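Local atomic coordinates of biogenic amine-binding protein (Rhodnius prolixus, PDB entry 4GE1), a protein that binds small biogenic amines, here tryptamine, inside a salivary lipocalin barrel, and probably sequesters host serotonin and norepinephrine during blood feeding. Residues K55-F60 and I74-V79; N18-S23 and F46-T51; V94-D99 and Q185-Q190. One frame throughout, in Å; residues are numbered along the deposited sequence.

Contact 1 of 3, residues K55-F60 and I74-V79; sequences KIKEVF and ISFAKV. With TSS (2-(1H-indol-3-yl)ethanamine), chain E.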
loop_
_atom_site.group_PDB
_atom_site.type_symbol
_atom_site.label_atom_id
_atom_site.label_comp_id
_atom_site.label_asym_id
_atom_site.label_seq_id
_atom_site.Cartn_x
_atom_site.Cartn_y
_atom_site.Cartn_z
ATOM N N LYS A 55 9.095 -14.816 -4.713
ATOM C CA LYS A 55 8.698 -13.519 -5.251
ATOM C C LYS A 55 7.454 -12.976 -4.550
ATOM O O LYS A 55 6.501 -13.711 -4.281
ATOM C CB LYS A 55 8.450 -13.610 -6.761
ATOM C CG LYS A 55 9.696 -13.924 -7.589
ATOM C CD LYS A 55 9.372 -13.972 -9.080
ATOM C CE LYS A 55 10.635 -14.127 -9.925
ATOM N NZ LYS A 55 10.687 -15.417 -10.688
ATOM N N ILE A 56 7.469 -11.683 -4.245
ATOM C CA ILE A 56 6.263 -11.015 -3.762
ATOM C C ILE A 56 5.790 -10.033 -4.823
ATOM O O ILE A 56 6.586 -9.299 -5.402
ATOM C CB ILE A 56 6.483 -10.312 -2.401
ATOM C CG1 ILE A 56 6.706 -11.347 -1.296
ATOM C CG2 ILE A 56 5.289 -9.442 -2.039
ATOM C CD1 ILE A 56 8.128 -11.780 -1.164
ATOM N N LYS A 57 4.493 -10.033 -5.092
ATOM C CA LYS A 57 3.951 -9.216 -6.165
ATOM C C LYS A 57 2.717 -8.521 -5.642
ATOM O O LYS A 57 1.877 -9.161 -5.023
ATOM C CB LYS A 57 3.594 -10.101 -7.363
ATOM C CG LYS A 57 3.074 -9.341 -8.575
ATOM C CD LYS A 57 3.144 -10.234 -9.807
ATOM C CE LYS A 57 2.716 -9.513 -11.067
ATOM N NZ LYS A 57 2.826 -10.433 -12.243
ATOM N N GLU A 58 2.614 -7.210 -5.862
ATOM C CA GLU A 58 1.495 -6.450 -5.311
ATOM C C GLU A 58 0.917 -5.512 -6.361
ATOM O O GLU A 58 1.618 -4.642 -6.873
ATOM C CB GLU A 58 1.934 -5.654 -4.078
ATOM C CG GLU A 58 2.839 -6.423 -3.121
ATOM C CD GLU A 58 3.175 -5.627 -1.867
ATOM O OE1 GLU A 58 2.270 -5.418 -1.032
ATOM O OE2 GLU A 58 4.345 -5.211 -1.724
ATOM N N VAL A 59 -0.358 -5.707 -6.683
ATOM C CA VAL A 59 -0.985 -4.956 -7.761
ATOM C C VAL A 59 -2.031 -3.997 -7.221
ATOM O O VAL A 59 -2.948 -4.414 -6.507
ATOM C CB VAL A 59 -1.631 -5.888 -8.797
ATOM C CG1 VAL A 59 -2.376 -5.075 -9.841
ATOM C CG2 VAL A 59 -0.571 -6.761 -9.461
ATOM N N PHE A 60 -1.881 -2.716 -7.559
ATOM C CA PHE A 60 -2.751 -1.667 -7.025
ATOM C C PHE A 60 -3.721 -1.117 -8.073
ATOM O O PHE A 60 -3.337 -0.841 -9.207
ATOM C CB PHE A 60 -1.918 -0.503 -6.468
ATOM C CG PHE A 60 -0.998 -0.885 -5.323
ATOM C CD1 PHE A 60 0.233 -1.466 -5.570
ATOM C CD2 PHE A 60 -1.352 -0.618 -4.008
ATOM C CE1 PHE A 60 1.086 -1.803 -4.524
ATOM C CE2 PHE A 60 -0.501 -0.956 -2.950
ATOM C CZ PHE A 60 0.712 -1.546 -3.210
ATOM N N ILE A 74 2.462 -1.613 -9.671
ATOM C CA ILE A 74 2.786 -2.948 -9.189
ATOM C C ILE A 74 4.100 -2.935 -8.447
ATOM O O ILE A 74 5.098 -2.419 -8.954
ATOM C CB ILE A 74 2.899 -3.956 -10.347
ATOM C CG1 ILE A 74 1.657 -3.881 -11.249
ATOM C CG2 ILE A 74 3.116 -5.368 -9.803
ATOM C CD1 ILE A 74 1.784 -4.691 -12.542
ATOM N N SER A 75 4.101 -3.512 -7.252
ATOM C CA SER A 75 5.341 -3.678 -6.507
ATOM C C SER A 75 5.891 -5.081 -6.684
ATOM O O SER A 75 5.161 -6.070 -6.531
ATOM C CB SER A 75 5.133 -3.401 -5.023
ATOM O OG SER A 75 4.815 -2.048 -4.808
ATOM N N PHE A 76 7.181 -5.157 -6.998
ATOM C CA PHE A 76 7.874 -6.434 -7.100
ATOM C C PHE A 76 8.962 -6.476 -6.038
ATOM O O PHE A 76 9.762 -5.540 -5.921
ATOM C CB PHE A 76 8.541 -6.590 -8.466
ATOM C CG PHE A 76 7.610 -6.418 -9.627
ATOM C CD1 PHE A 76 7.312 -5.153 -10.113
ATOM C CD2 PHE A 76 7.057 -7.523 -10.259
ATOM C CE1 PHE A 76 6.465 -4.990 -11.200
ATOM C CE2 PHE A 76 6.207 -7.374 -11.344
ATOM C CZ PHE A 76 5.907 -6.104 -11.818
ATOM N N ALA A 77 8.994 -7.555 -5.265
ATOM C CA ALA A 77 10.059 -7.752 -4.290
ATOM C C ALA A 77 10.378 -9.227 -4.171
ATOM O O ALA A 77 9.717 -10.074 -4.785
ATOM C CB ALA A 77 9.663 -7.192 -2.939
ATOM N N LYS A 78 11.407 -9.518 -3.386
ATOM C CA LYS A 78 11.784 -10.883 -3.078
ATOM C C LYS A 78 11.979 -10.985 -1.579
ATOM O O LYS A 78 12.229 -9.983 -0.911
ATOM C CB LYS A 78 13.063 -11.278 -3.818
ATOM C CG LYS A 78 12.956 -11.146 -5.330
ATOM C CD LYS A 78 14.229 -11.587 -6.038
ATOM C CE LYS A 78 14.207 -13.068 -6.356
ATOM N NZ LYS A 78 15.355 -13.446 -7.227
ATOM N N VAL A 79 11.857 -12.200 -1.061
ATOM C CA VAL A 79 11.986 -12.454 0.364
ATOM C C VAL A 79 13.317 -11.944 0.911
ATOM O O VAL A 79 13.408 -11.565 2.078
ATOM C CB VAL A 79 11.822 -13.968 0.673
ATOM C CG1 VAL A 79 12.239 -14.289 2.104
ATOM C CG2 VAL A 79 10.395 -14.395 0.429
HETATM N N1 TSS E . 0.859 1.670 -4.490
HETATM C CA TSS E . 1.877 2.604 -4.073
HETATM C CB TSS E . 1.823 3.081 -2.656
HETATM C CG TSS E . 1.410 2.100 -1.604
HETATM C CD1 TSS E . 0.223 2.108 -0.886
HETATM N NE1 TSS E . 0.222 1.075 -0.019
HETATM C CE2 TSS E . 1.395 0.361 -0.156
HETATM C CD2 TSS E . 2.149 0.976 -1.124
HETATM C CZ2 TSS E . 1.878 -0.804 0.500
HETATM C CH2 TSS E . 3.128 -1.320 0.171
HETATM C CZ3 TSS E . 3.896 -0.694 -0.813
HETATM C CE3 TSS E . 3.417 0.449 -1.464
#
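Ile56 with Ala77 and Glu58 with Ser75 are joined by four backbone hydrogen bonds (Ile56 N to Ala77 O 2.8 Å), and residues 55-60 and 74-78 run antiparallel at 164° in a hairpin of the lipocalin barrel. Ile56, Glu58, Ser75 and Ala77 share the face turned to the ligand pocket. The tryptamine amine N1 sits over the centre of the Phe60 ring, 3.2 Å from Phe60 CD2, while Ser75 OG meets the edge of that ring at CE1 (3.7 Å) and is hydrogen-bonded with Asn93 ND2. Extended Glu58 puts OE2 3.8 Å from Ser75 CB; OE2 is hydrogen-bonded to Tyr89 OH and OE1 to His48 ND1. On the other face Val59 and Ile74 lie side by side, CG2 to CG2 at 4.0 Å; Val59 packs on helix 181-189 and Ile74 on Phe192. Lys57 runs alongside Phe76, CE to Phe76 CE2 4.1 Å, and its NZ forms a salt bridge with Glu196 and a hydrogen bond to Leu188 O. The outer face thus mixes apolar packing with the ammonium of Lys57, and in the pocket N1, hydrogen-bonded to Asp73 OD2 and Gln139 OE1, would if protonated be favoured by the pi cloud of Phe60.

Contact 2 of 3, residues N18-S23 and F46-T51; sequences NFFTGS and FLHQKT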
loop_
_atom_site.group_PDB
_atom_site.type_symbol
_atom_site.label_atom_id
_atom_site.label_comp_id
_atom_site.label_asym_id
_atom_site.label_seq_id
_atom_site.Cartn_x
_atom_site.Cartn_y
_atom_site.Cartn_z
ATOM N N ASN A 18 1.169 -15.141 6.026
ATOM C CA ASN A 18 -0.144 -14.681 6.476
ATOM C C ASN A 18 -0.471 -13.261 6.029
ATOM O O ASN A 18 -1.618 -12.822 6.123
ATOM C CB ASN A 18 -0.248 -14.742 8.002
ATOM C CG ASN A 18 -0.283 -16.162 8.534
ATOM O OD1 ASN A 18 -0.653 -17.099 7.828
ATOM N ND2 ASN A 18 0.094 -16.325 9.797
ATOM N N PHE A 19 0.534 -12.527 5.571
ATOM C CA PHE A 19 0.298 -11.142 5.191
ATOM C C PHE A 19 0.080 -10.993 3.690
ATOM O O PHE A 19 -0.902 -10.389 3.253
ATOM C CB PHE A 19 1.434 -10.230 5.664
ATOM C CG PHE A 19 1.136 -8.760 5.494
ATOM C CD1 PHE A 19 1.522 -8.087 4.347
ATOM C CD2 PHE A 19 0.464 -8.052 6.485
ATOM C CE1 PHE A 19 1.248 -6.729 4.190
ATOM C CE2 PHE A 19 0.189 -6.705 6.335
ATOM C CZ PHE A 19 0.578 -6.043 5.185
ATOM N N PHE A 20 1.001 -11.541 2.906
ATOM C CA PHE A 20 0.934 -11.402 1.456
ATOM C C PHE A 20 -0.008 -12.425 0.811
ATOM O O PHE A 20 0.407 -13.274 0.017
ATOM C CB PHE A 20 2.331 -11.486 0.851
ATOM C CG PHE A 20 3.242 -10.375 1.282
ATOM C CD1 PHE A 20 4.288 -10.620 2.160
ATOM C CD2 PHE A 20 3.039 -9.080 0.822
ATOM C CE1 PHE A 20 5.132 -9.598 2.557
ATOM C CE2 PHE A 20 3.876 -8.050 1.213
ATOM C CZ PHE A 20 4.929 -8.309 2.083
ATOM N N THR A 21 -1.282 -12.335 1.169
ATOM C CA THR A 21 -2.314 -13.133 0.531
ATOM C C THR A 21 -3.620 -12.354 0.569
ATOM O O THR A 21 -3.843 -11.558 1.477
ATOM C CB THR A 21 -2.503 -14.491 1.220
ATOM O OG1 THR A 21 -3.550 -15.212 0.563
ATOM C CG2 THR A 21 -2.877 -14.302 2.677
ATOM N N GLY A 22 -4.476 -12.579 -0.422
ATOM C CA GLY A 22 -5.724 -11.848 -0.506
ATOM C C GLY A 22 -5.471 -10.393 -0.862
ATOM O O GLY A 22 -4.535 -10.083 -1.600
ATOM N N SER A 23 -6.289 -9.499 -0.318
ATOM C CA SER A 23 -6.253 -8.094 -0.714
ATOM C C SER A 23 -6.438 -7.126 0.459
ATOM O O SER A 23 -6.822 -7.530 1.564
ATOM C CB SER A 23 -7.330 -7.827 -1.767
ATOM O OG SER A 23 -8.611 -8.101 -1.231
ATOM N N PHE A 46 -5.661 -3.216 -3.260
ATOM C CA PHE A 46 -4.572 -3.967 -3.864
ATOM C C PHE A 46 -4.614 -5.459 -3.586
ATOM O O PHE A 46 -5.194 -5.916 -2.597
ATOM C CB PHE A 46 -3.181 -3.333 -3.638
ATOM C CG PHE A 46 -2.742 -3.226 -2.194
ATOM C CD1 PHE A 46 -1.779 -4.092 -1.685
ATOM C CD2 PHE A 46 -3.220 -2.214 -1.374
ATOM C CE1 PHE A 46 -1.325 -3.975 -0.365
ATOM C CE2 PHE A 46 -2.766 -2.083 -0.052
ATOM C CZ PHE A 46 -1.825 -2.976 0.452
ATOM N N LEU A 47 -4.031 -6.207 -4.512
ATOM C CA LEU A 47 -4.040 -7.659 -4.463
ATOM C C LEU A 47 -2.601 -8.139 -4.439
ATOM O O LEU A 47 -1.782 -7.692 -5.238
ATOM C CB LEU A 47 -4.747 -8.199 -5.713
ATOM C CG LEU A 47 -5.256 -9.636 -5.721
ATOM C CD1 LEU A 47 -6.384 -9.776 -4.720
ATOM C CD2 LEU A 47 -5.728 -10.021 -7.119
ATOM N N HIS A 48 -2.268 -9.056 -3.545
ATOM C CA HIS A 48 -0.884 -9.505 -3.539
ATOM C C HIS A 48 -0.645 -10.976 -3.208
ATOM O O HIS A 48 -1.513 -11.667 -2.678
ATOM C CB HIS A 48 0.019 -8.560 -2.714
ATOM C CG HIS A 48 -0.379 -8.417 -1.278
ATOM N ND1 HIS A 48 0.147 -7.444 -0.454
ATOM C CD2 HIS A 48 -1.244 -9.132 -0.518
ATOM C CE1 HIS A 48 -0.379 -7.562 0.753
ATOM N NE2 HIS A 48 -1.225 -8.576 0.740
ATOM N N GLN A 49 0.543 -11.451 -3.560
ATOM C CA GLN A 49 0.882 -12.851 -3.362
ATOM C C GLN A 49 2.370 -13.025 -3.122
ATOM O O GLN A 49 3.184 -12.200 -3.538
ATOM C CB GLN A 49 0.482 -13.669 -4.590
ATOM C CG GLN A 49 0.960 -13.031 -5.887
ATOM C CD GLN A 49 1.021 -13.987 -7.065
ATOM O OE1 GLN A 49 0.115 -14.803 -7.287
ATOM N NE2 GLN A 49 2.094 -13.879 -7.843
ATOM N N LYS A 50 2.703 -14.115 -2.443
ATOM C CA LYS A 50 4.064 -14.585 -2.310
ATOM C C LYS A 50 4.096 -16.005 -2.883
ATOM O O LYS A 50 3.391 -16.891 -2.393
ATOM C CB LYS A 50 4.473 -14.609 -0.833
ATOM C CG LYS A 50 5.884 -15.153 -0.591
ATOM C CD LYS A 50 6.195 -15.298 0.901
ATOM C CE LYS A 50 6.159 -16.765 1.355
ATOM N NZ LYS A 50 7.224 -17.610 0.736
ATOM N N THR A 51 4.897 -16.227 -3.921
ATOM C CA THR A 51 5.006 -17.567 -4.495
ATOM C C THR A 51 6.228 -18.322 -3.971
ATOM O O THR A 51 7.096 -17.747 -3.308
ATOM C CB THR A 51 5.000 -17.548 -6.040
ATOM O OG1 THR A 51 5.966 -16.610 -6.519
ATOM C CG2 THR A 51 3.608 -17.171 -6.572
HETATM O O HOH W 1 0.140 -15.818 -1.687
HETATM O O HOH W 2 -3.337 -13.781 -3.194
#
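His48 of strand 43-50 stands against the backbone and rings of Phe19 to Gly22, the bend that leads from the short helix 16-19 into the first barrel strand. With Trp24, Gly22 and Ser23 make up the Gly-X-Trp signature of lipocalins. At the foot of the imidazole, CB packs on Lys57 O of the next strand. A chi1 of 59° sets CG between the backbone N and the carbonyl carbon. Next along the ring, ND1, the partner of Glu58, lies 3.6 Å from Phe20 CD2. This is a T-shaped pair: the edge of Phe20 points at the face of His48, with the planes at 69°. Phe20 CA adds a CH-pi contact, 3.9 Å from the His48 ring centroid. His48 CE1 approaches Phe19 CE1 at 3.9 Å in an oblique meeting of the two rings, and His48 CD2 is 3.6 Å from Gly22 O. At the tip, NE2 gives a weak, bent hydrogen bond to Phe19 O (3.1 Å, 123° at the hydrogen). A weak bond from Thr21 N to that carbonyl closes an inverse gamma turn centred on Phe20, while Arg141 NH2 and the weak His48 NE2 bond tie the same oxygen to the rest of the fold. Arg141, just after strand 130-140, also reaches Ser23 O, consistent with the basic residue found near the tryptophan of many lipocalins. At the backbone of His48, N donates to Gly22 O at 3.2 Å in a nearly straight bond. Two waters add to this pairing: one bridges Phe20 O and Lys50 N, and the other donates to His48 O at 2.8 Å while accepting from Gly22 N.

Contact 3 of 3, residues V94-D99 and Q185-Q190; sequences VIVEKD and QKLLKQ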
loop_
_atom_site.group_PDB
_atom_site.type_symbol
_atom_site.label_atom_id
_atom_site.label_comp_id
_atom_site.label_asym_id
_atom_site.label_seq_id
_atom_site.Cartn_x
_atom_site.Cartn_y
_atom_site.Cartn_z
ATOM N N VAL A 94 6.339 -0.168 -10.162
ATOM C CA VAL A 94 6.190 0.229 -11.549
ATOM C C VAL A 94 4.784 0.758 -11.794
ATOM O O VAL A 94 3.795 0.071 -11.527
ATOM C CB VAL A 94 6.463 -0.965 -12.486
ATOM C CG1 VAL A 94 6.553 -0.503 -13.934
ATOM C CG2 VAL A 94 7.745 -1.672 -12.073
ATOM N N ILE A 95 4.698 1.992 -12.279
ATOM C CA ILE A 95 3.417 2.573 -12.655
ATOM C C ILE A 95 3.116 2.053 -14.051
ATOM O O ILE A 95 3.935 2.208 -14.957
ATOM C CB ILE A 95 3.483 4.113 -12.695
ATOM C CG1 ILE A 95 4.093 4.670 -11.406
ATOM C CG2 ILE A 95 2.114 4.713 -12.969
ATOM C CD1 ILE A 95 3.331 4.304 -10.158
ATOM N N VAL A 96 1.953 1.430 -14.225
ATOM C CA VAL A 96 1.628 0.796 -15.497
ATOM C C VAL A 96 0.247 1.156 -16.049
ATOM O O VAL A 96 -0.656 1.559 -15.315
ATOM C CB VAL A 96 1.702 -0.733 -15.378
ATOM C CG1 VAL A 96 3.076 -1.154 -14.881
ATOM C CG2 VAL A 96 0.623 -1.232 -14.441
ATOM N N GLU A 97 0.106 1.006 -17.361
ATOM C CA GLU A 97 -1.191 1.051 -18.021
ATOM C C GLU A 97 -2.010 -0.174 -17.631
ATOM O O GLU A 97 -1.481 -1.140 -17.067
ATOM C CB GLU A 97 -1.013 1.048 -19.539
ATOM C CG GLU A 97 -0.171 2.188 -20.091
ATOM C CD GLU A 97 -0.910 3.507 -20.082
ATOM O OE1 GLU A 97 -2.082 3.533 -19.645
ATOM O OE2 GLU A 97 -0.324 4.522 -20.516
ATOM N N LYS A 98 -3.297 -0.134 -17.956
ATOM C CA LYS A 98 -4.209 -1.229 -17.655
ATOM C C LYS A 98 -3.674 -2.559 -18.171
ATOM O O LYS A 98 -3.874 -3.593 -17.537
ATOM C CB LYS A 98 -5.581 -0.944 -18.269
ATOM C CG LYS A 98 -6.675 -1.909 -17.848
ATOM C CD LYS A 98 -8.054 -1.298 -18.063
ATOM C CE LYS A 98 -8.843 -2.060 -19.113
ATOM N NZ LYS A 98 -10.242 -1.559 -19.209
ATOM N N ASP A 99 -2.996 -2.527 -19.318
ATOM C CA ASP A 99 -2.481 -3.741 -19.937
ATOM C C ASP A 99 -1.076 -4.130 -19.458
ATOM O O ASP A 99 -0.480 -5.093 -19.963
ATOM C CB ASP A 99 -2.496 -3.620 -21.468
ATOM C CG ASP A 99 -1.399 -2.714 -21.992
ATOM O OD1 ASP A 99 -0.975 -1.804 -21.252
ATOM O OD2 ASP A 99 -0.963 -2.908 -23.146
ATOM N N GLN A 185 -6.676 -8.922 -10.895
ATOM C CA GLN A 185 -6.458 -10.358 -11.091
ATOM C C GLN A 185 -5.596 -10.619 -12.335
ATOM O O GLN A 185 -4.641 -11.386 -12.295
ATOM C CB GLN A 185 -7.810 -11.088 -11.179
ATOM C CG GLN A 185 -7.739 -12.526 -11.688
ATOM C CD GLN A 185 -7.165 -13.504 -10.668
ATOM O OE1 GLN A 185 -7.105 -13.216 -9.469
ATOM N NE2 GLN A 185 -6.743 -14.671 -11.146
ATOM N N LYS A 186 -5.922 -9.946 -13.433
ATOM C CA LYS A 186 -5.178 -10.106 -14.673
ATOM C C LYS A 186 -3.695 -9.720 -14.554
ATOM O O LYS A 186 -2.816 -10.461 -14.998
ATOM C CB LYS A 186 -5.851 -9.289 -15.774
ATOM C CG LYS A 186 -5.327 -9.547 -17.168
ATOM C CD LYS A 186 -6.043 -8.650 -18.167
ATOM C CE LYS A 186 -5.740 -7.184 -17.883
ATOM N NZ LYS A 186 -4.310 -6.865 -18.116
ATOM N N LEU A 187 -3.409 -8.558 -13.972
ATOM C CA LEU A 187 -2.020 -8.118 -13.876
ATOM C C LEU A 187 -1.223 -8.997 -12.910
ATOM O O LEU A 187 -0.033 -9.248 -13.113
ATOM C CB LEU A 187 -1.928 -6.631 -13.497
ATOM C CG LEU A 187 -2.324 -5.648 -14.608
ATOM C CD1 LEU A 187 -2.204 -4.214 -14.150
ATOM C CD2 LEU A 187 -1.475 -5.877 -15.847
ATOM N N LEU A 188 -1.890 -9.485 -11.872
ATOM C CA LEU A 188 -1.230 -10.346 -10.906
ATOM C C LEU A 188 -0.704 -11.618 -11.574
ATOM O O LEU A 188 0.370 -12.117 -11.224
ATOM C CB LEU A 188 -2.183 -10.704 -9.766
ATOM C CG LEU A 188 -1.550 -11.444 -8.586
ATOM C CD1 LEU A 188 -0.924 -10.457 -7.611
ATOM C CD2 LEU A 188 -2.590 -12.301 -7.881
ATOM N N LYS A 189 -1.458 -12.136 -12.536
ATOM C CA LYS A 189 -1.070 -13.374 -13.207
ATOM C C LYS A 189 -0.161 -13.126 -14.420
ATOM O O LYS A 189 0.597 -14.002 -14.829
ATOM C CB LYS A 189 -2.306 -14.195 -13.589
ATOM C CG LYS A 189 -1.983 -15.593 -14.094
ATOM C CD LYS A 189 -3.088 -16.584 -13.760
ATOM C CE LYS A 189 -4.415 -16.179 -14.383
ATOM N NZ LYS A 189 -5.478 -17.193 -14.125
ATOM N N GLN A 190 -0.230 -11.917 -14.970
ATOM C CA GLN A 190 0.580 -11.517 -16.121
ATOM C C GLN A 190 2.084 -11.588 -15.857
ATOM O O GLN A 190 2.546 -11.277 -14.756
ATOM C CB GLN A 190 0.211 -10.089 -16.522
ATOM C CG GLN A 190 0.845 -9.605 -17.813
ATOM C CD GLN A 190 -0.018 -8.570 -18.503
ATOM O OE1 GLN A 190 -1.230 -8.755 -18.637
ATOM N NE2 GLN A 190 0.594 -7.467 -18.929
#
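Lys186 is the first residue of the helical segment to touch the turn after strand 88-96. Its CG leaves anti to the backbone N, and the chain then bends at chi3 (64°) and again at chi4, bringing NZ to 3.4 Å from Lys98 O in a weak hydrogen bond. The same ammonium stays 6.8 Å from Asp99 OD1, too far for a salt bridge; the carboxylate of Asp99 pairs instead with Arg101 through OD2.

Leu187, one residue on, carries the apolar part. Its side chain and that of Val96 slide past each other in opposite directions, with Leu187 CD1 4.1 Å from Val96 CG2. The second methyl, Leu187 CD2, rests on the backbone of the turn, 3.7 Å from Lys98 O and 4.0 Å from Asp99 C. Helix 181-189 here packs on the outside of the lipocalin barrel near the end of strand 88-96, and Leu187 also touches Phe192 in the chain that follows. Leu188 faces a different part of the wall, meeting Leu47 and Gln49 of strand 43-50.

Gln190 is the first residue to leave helical geometry, although its N still bonds to Lys186 O at 3.0 Å. The side chain departs with CG anti to the backbone N and stays extended, delivering the amide to the turn. Gln190 NE2 donates to Asp99 O over 2.8 Å, close to straight at the hydrogen (162°). Asp99 O lies almost in the amide plane of Gln190, whereas NE2 itself stands above the Asp99 carbonyl plane, 38° out of it.

Contact 1 is buried in the barrel wall, whereas contacts 2 and 3 are partly buried and join peripheral pieces to the same sheet. Strands 43-50 and 55-64 are neighbours, linking contact 2 to contact 1 through backbone pairing; strand 69-78 of contact 1 pairs with strand 88-96 of contact 3. The chemistry changes accordingly: regular main-chain bonds with a ligand-facing ring in contact 1, an aromatic cluster and waters where the N-terminal bend meets the barrel in contact 2, and sparse side-chain-to-carbonyl bonds in contact 3. Helix 181-189, part of contact 3, also meets strands of the others, at Val59 and Lys57 of contact 1 and at Leu47 and Gln49 of contact 2.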